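Side-chain contacts in NAD-dependent epimerase/dehydratase (PDB 3DHN), which is a putative NAD(P)-binding epimerase or dehydratase with a Rossmann-type core, probably an oxidoreductase whose substrate is not established: residues L116-A119 and P120-L124; E129-E132 and N133-P136. All blocks are in the same frame, centred on the assembly; numbering follows the deposited sequence.

Interaction 1 (L116-A119 and P120-L124); sequences LFIA and PGLRL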
loop_
_atom_site.group_PDB
_atom_site.type_symbol
_atom_site.label_atom_id
_atom_site.label_comp_id
_atom_site.label_asym_id
_atom_site.label_seq_id
_atom_site.Cartn_x
_atom_site.Cartn_y
_atom_site.Cartn_z
ATOM N N LEU A 116 5.314 7.100 -10.859
ATOM C CA LEU A 116 4.633 8.377 -11.025
ATOM C C LEU A 116 5.364 9.240 -12.049
ATOM O O LEU A 116 6.584 9.148 -12.183
ATOM C CB LEU A 116 4.566 9.125 -9.683
ATOM C CG LEU A 116 3.641 8.558 -8.595
ATOM C CD1 LEU A 116 3.869 9.304 -7.284
ATOM C CD2 LEU A 116 2.181 8.689 -9.034
ATOM N N PHE A 117 4.614 10.066 -12.776
ATOM C CA PHE A 117 5.209 10.959 -13.767
ATOM C C PHE A 117 5.690 12.226 -13.062
ATOM O O PHE A 117 5.017 12.739 -12.168
ATOM C CB PHE A 117 4.182 11.356 -14.842
ATOM C CG PHE A 117 3.886 10.279 -15.846
ATOM C CD1 PHE A 117 4.875 9.827 -16.717
ATOM C CD2 PHE A 117 2.621 9.702 -15.909
ATOM C CE1 PHE A 117 4.607 8.817 -17.635
ATOM C CE2 PHE A 117 2.344 8.689 -16.822
ATOM C CZ PHE A 117 3.339 8.244 -17.687
ATOM N N ILE A 118 6.860 12.720 -13.455
ATOM C CA ILE A 118 7.400 13.956 -12.886
ATOM C C ILE A 118 7.427 14.983 -14.016
ATOM O O ILE A 118 7.627 16.175 -13.800
ATOM C CB ILE A 118 8.827 13.772 -12.341
ATOM C CG1 ILE A 118 9.773 13.360 -13.471
ATOM C CG2 ILE A 118 8.819 12.732 -11.232
ATOM C CD1 ILE A 118 11.227 13.365 -13.078
ATOM N N ALA A 119 7.233 14.491 -15.232
ATOM C CA ALA A 119 7.190 15.329 -16.422
ATOM C C ALA A 119 6.485 14.495 -17.465
ATOM O O ALA A 119 6.328 13.284 -17.293
ATOM C CB ALA A 119 8.609 15.692 -16.898
ATOM N N PRO A 120 6.027 15.126 -18.555
ATOM C CA PRO A 120 5.343 14.327 -19.574
ATOM C C PRO A 120 6.230 13.192 -20.089
ATOM O O PRO A 120 7.381 13.409 -20.460
ATOM C CB PRO A 120 5.006 15.360 -20.646
ATOM C CG PRO A 120 4.719 16.589 -19.817
ATOM C CD PRO A 120 5.848 16.570 -18.802
ATOM N N GLY A 121 5.684 11.979 -20.079
ATOM C CA GLY A 121 6.412 10.811 -20.545
ATOM C C GLY A 121 7.644 10.403 -19.752
ATOM O O GLY A 121 8.402 9.534 -20.196
ATOM N N LEU A 122 7.861 11.012 -18.587
ATOM C CA LEU A 122 9.025 10.670 -17.763
ATOM C C LEU A 122 8.628 10.236 -16.353
ATOM O O LEU A 122 8.080 11.026 -15.590
ATOM C CB LEU A 122 9.989 11.864 -17.668
ATOM C CG LEU A 122 11.261 11.644 -16.836
ATOM C CD1 LEU A 122 12.103 10.535 -17.469
ATOM C CD2 LEU A 122 12.064 12.937 -16.752
ATOM N N ARG A 123 8.904 8.984 -16.004
ATOM C CA ARG A 123 8.574 8.502 -14.664
ATOM C C ARG A 123 9.771 8.708 -13.735
ATOM O O ARG A 123 10.917 8.746 -14.190
ATOM C CB ARG A 123 8.162 7.026 -14.711
ATOM C CG ARG A 123 6.943 6.752 -15.598
ATOM C CD ARG A 123 6.574 5.274 -15.610
ATOM N NE ARG A 123 5.613 4.944 -16.662
ATOM C CZ ARG A 123 4.291 5.031 -16.542
ATOM N NH1 ARG A 123 3.744 5.439 -15.404
ATOM N NH2 ARG A 123 3.509 4.714 -17.573
ATOM N N LEU A 124 9.500 8.856 -12.438
ATOM C CA LEU A 124 10.546 9.100 -11.450
ATOM C C LEU A 124 11.683 8.079 -11.462
ATOM O O LEU A 124 12.836 8.436 -11.261
ATOM C CB LEU A 124 9.938 9.184 -10.046
ATOM C CG LEU A 124 10.923 9.359 -8.883
ATOM C CD1 LEU A 124 11.591 10.725 -8.951
ATOM C CD2 LEU A 124 10.183 9.193 -7.561
#
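A short beta hairpin, F117 to R123, stands out from the Rossmann-type core; its arms are joined by a type II turn from A119 to L122 and carry a classic beta bulge, which shifts the register by one so that I118 and A119 both face L122. G121 sits in the turn with a positive phi of 65°, a shape that suits glycine. Three backbone bonds tie the arms: A119 O takes L122 N at 3.0 Å from above its carbonyl plane, I118 N gives to L122 O, and L124 N gives to L116 O at the open end. F117 and R123 form the non-hydrogen-bonded pair between the last two of these bonds, and CA of R123 adds a CH...O contact to L116 O.

F117 and I118 point to opposite sides, as neighbours in a strand do, so the side chains pack in two groups. I118 CG1 lies between its own N and carbonyl carbon (chi1 61°), and from there its CD1 meets L122 CD2 at 3.8 Å while CG2 rests against L124 CB at 3.9 Å. A119 CB lies on the same face as L122 CB, 4.1 Å away.

On the other side the aromatic ring of F117 and the arginine of R123 lie against each other. With R123 CG anti to the carbonyl carbon (chi1 -60°), CG rests 3.7 Å from F117 CE1, and the extended chain from CG to NE takes the guanidinium on to the CZ end, NH1 over one face of the ring. NH1 is also hydrogen-bonded to S115 O, which would restrain the group's rotation. Ring and guanidinium planes are 31° apart, and F117 CZ sits 3.4 Å above the guanidinium plane, offset toward its rim.

Interaction 2 (E129-E132 and N133-P136); sequences EVPE and NILP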
loop_
_atom_site.group_PDB
_atom_site.type_symbol
_atom_site.label_atom_id
_atom_site.label_comp_id
_atom_site.label_asym_id
_atom_site.label_seq_id
_atom_site.Cartn_x
_atom_site.Cartn_y
_atom_site.Cartn_z
ATOM N N GLU A 129 16.543 10.861 -10.268
ATOM C CA GLU A 129 16.281 11.568 -9.019
ATOM C C GLU A 129 16.207 10.617 -7.819
ATOM O O GLU A 129 16.154 11.063 -6.675
ATOM C CB GLU A 129 14.971 12.359 -9.116
ATOM C CG GLU A 129 14.969 13.474 -10.154
ATOM C CD GLU A 129 15.713 14.713 -9.700
ATOM O OE1 GLU A 129 15.264 15.355 -8.727
ATOM O OE2 GLU A 129 16.750 15.046 -10.315
ATOM N N VAL A 130 16.200 9.313 -8.081
ATOM C CA VAL A 130 16.125 8.319 -7.009
ATOM C C VAL A 130 17.518 8.004 -6.462
ATOM O O VAL A 130 18.462 7.790 -7.226
ATOM C CB VAL A 130 15.477 6.991 -7.498
ATOM C CG1 VAL A 130 15.417 5.980 -6.354
ATOM C CG2 VAL A 130 14.063 7.252 -8.026
ATOM N N PRO A 131 17.661 7.983 -5.125
ATOM C CA PRO A 131 18.946 7.690 -4.477
ATOM C C PRO A 131 19.463 6.346 -4.955
ATOM O O PRO A 131 18.721 5.369 -4.965
ATOM C CB PRO A 131 18.589 7.686 -2.992
ATOM C CG PRO A 131 17.474 8.689 -2.919
ATOM C CD PRO A 131 16.634 8.329 -4.128
ATOM N N GLU A 132 20.731 6.294 -5.351
ATOM C CA GLU A 132 21.325 5.058 -5.855
ATOM C C GLU A 132 21.063 3.843 -4.978
ATOM O O GLU A 132 20.773 2.756 -5.473
ATOM C CB GLU A 132 22.844 5.179 -5.989
ATOM C CG GLU A 132 23.377 6.295 -6.870
ATOM C CD GLU A 132 24.833 6.046 -7.257
ATOM O OE1 GLU A 132 25.072 5.201 -8.147
ATOM O OE2 GLU A 132 25.735 6.673 -6.662
ATOM N N ASN A 133 21.176 4.027 -3.670
ATOM C CA ASN A 133 21.019 2.914 -2.749
ATOM C C ASN A 133 19.662 2.202 -2.700
ATOM O O ASN A 133 19.593 1.062 -2.256
ATOM C CB ASN A 133 21.500 3.352 -1.352
ATOM C CG ASN A 133 20.439 3.239 -0.283
ATOM O OD1 ASN A 133 19.597 4.127 -0.125
ATOM N ND2 ASN A 133 20.477 2.144 0.474
ATOM N N ILE A 134 18.596 2.828 -3.191
ATOM C CA ILE A 134 17.284 2.171 -3.169
ATOM C C ILE A 134 16.639 1.972 -4.544
ATOM O O ILE A 134 15.513 1.477 -4.639
ATOM C CB ILE A 134 16.277 2.943 -2.276
ATOM C CG1 ILE A 134 15.897 4.280 -2.929
ATOM C CG2 ILE A 134 16.884 3.169 -0.901
ATOM C CD1 ILE A 134 14.850 5.066 -2.140
ATOM N N LEU A 135 17.353 2.345 -5.606
ATOM C CA LEU A 135 16.824 2.216 -6.964
ATOM C C LEU A 135 16.328 0.813 -7.321
ATOM O O LEU A 135 15.256 0.663 -7.906
ATOM C CB LEU A 135 17.876 2.663 -7.986
ATOM C CG LEU A 135 17.430 2.740 -9.455
ATOM C CD1 LEU A 135 16.233 3.688 -9.589
ATOM C CD2 LEU A 135 18.598 3.218 -10.320
ATOM N N PRO A 136 17.098 -0.234 -6.976
ATOM C CA PRO A 136 16.684 -1.609 -7.289
ATOM C C PRO A 136 15.267 -1.955 -6.821
ATOM O O PRO A 136 14.463 -2.508 -7.582
ATOM C CB PRO A 136 17.746 -2.455 -6.588
ATOM C CG PRO A 136 18.965 -1.584 -6.657
ATOM C CD PRO A 136 18.418 -0.217 -6.318
#
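V130 CG1 and L135 CG each stand anti to the backbone N (chi1 180° and -173°), and this lets the two side chains meet. L135 CD1 then comes to 4.0 Å from V130 CB and equally near CG1, the two side chains crossing at about a right angle. I134 takes the less common torsion, with CG1 between its N and carbonyl carbon (chi1 70°). That brings CG1 within 3.9 Å of V130 CG1 and close to the carbonyl oxygen of P131. V130 CG1 is thus touched by both I134 and L135, a small apolar patch on a largely exposed stretch. The CD1 end of I134 reaches on toward the ring of P131, a looser approach at 4.2 Å from its CD.

The backbone here folds into a tight turn. I134 N gives a hydrogen bond to P131 O at 3.1 Å, fairly straight, with the donor lying above the carbonyl plane. L135 N has two weak bonds, one to P131 O and one to E132 O, both at 3.4 Å. P131 O therefore accepts from two successive amides, only the first of them firmly. P136 has no amide hydrogen to offer, and its ring CD simply lies 3.9 Å from E132 O.

The turn leads into helix 135-149, to which L135 and P136 belong. The loop that feeds it comes from strand 122-123, the second arm of the hairpin begun by strand 117-119; within this loop the E129 amide is hydrogen-bonded to the hydroxyl of S127, ahead of the turn and the helix.

Overall arrangement
Interactions 1 and 2 are both surface contacts, with each contact's centre about 20 Å from the centre of the chain and on the same side of it, and they follow in series, their centres about 16 Å apart. Residues 116-124 pair two strands across a turn and mix backbone pairing with an aromatic-guanidinium contact as well as apolar packing. Residues 129-136 contain no strand; they make the bend leading into helix 135-149, with largely weak backbone bonds and purely aliphatic side-chain contacts. L124 joins the two, its O packing on V130 CG2 (3.7 Å) and its CD1 on E129 CB (3.8 Å), so the hairpin's exit lies directly against the helix's lead-in.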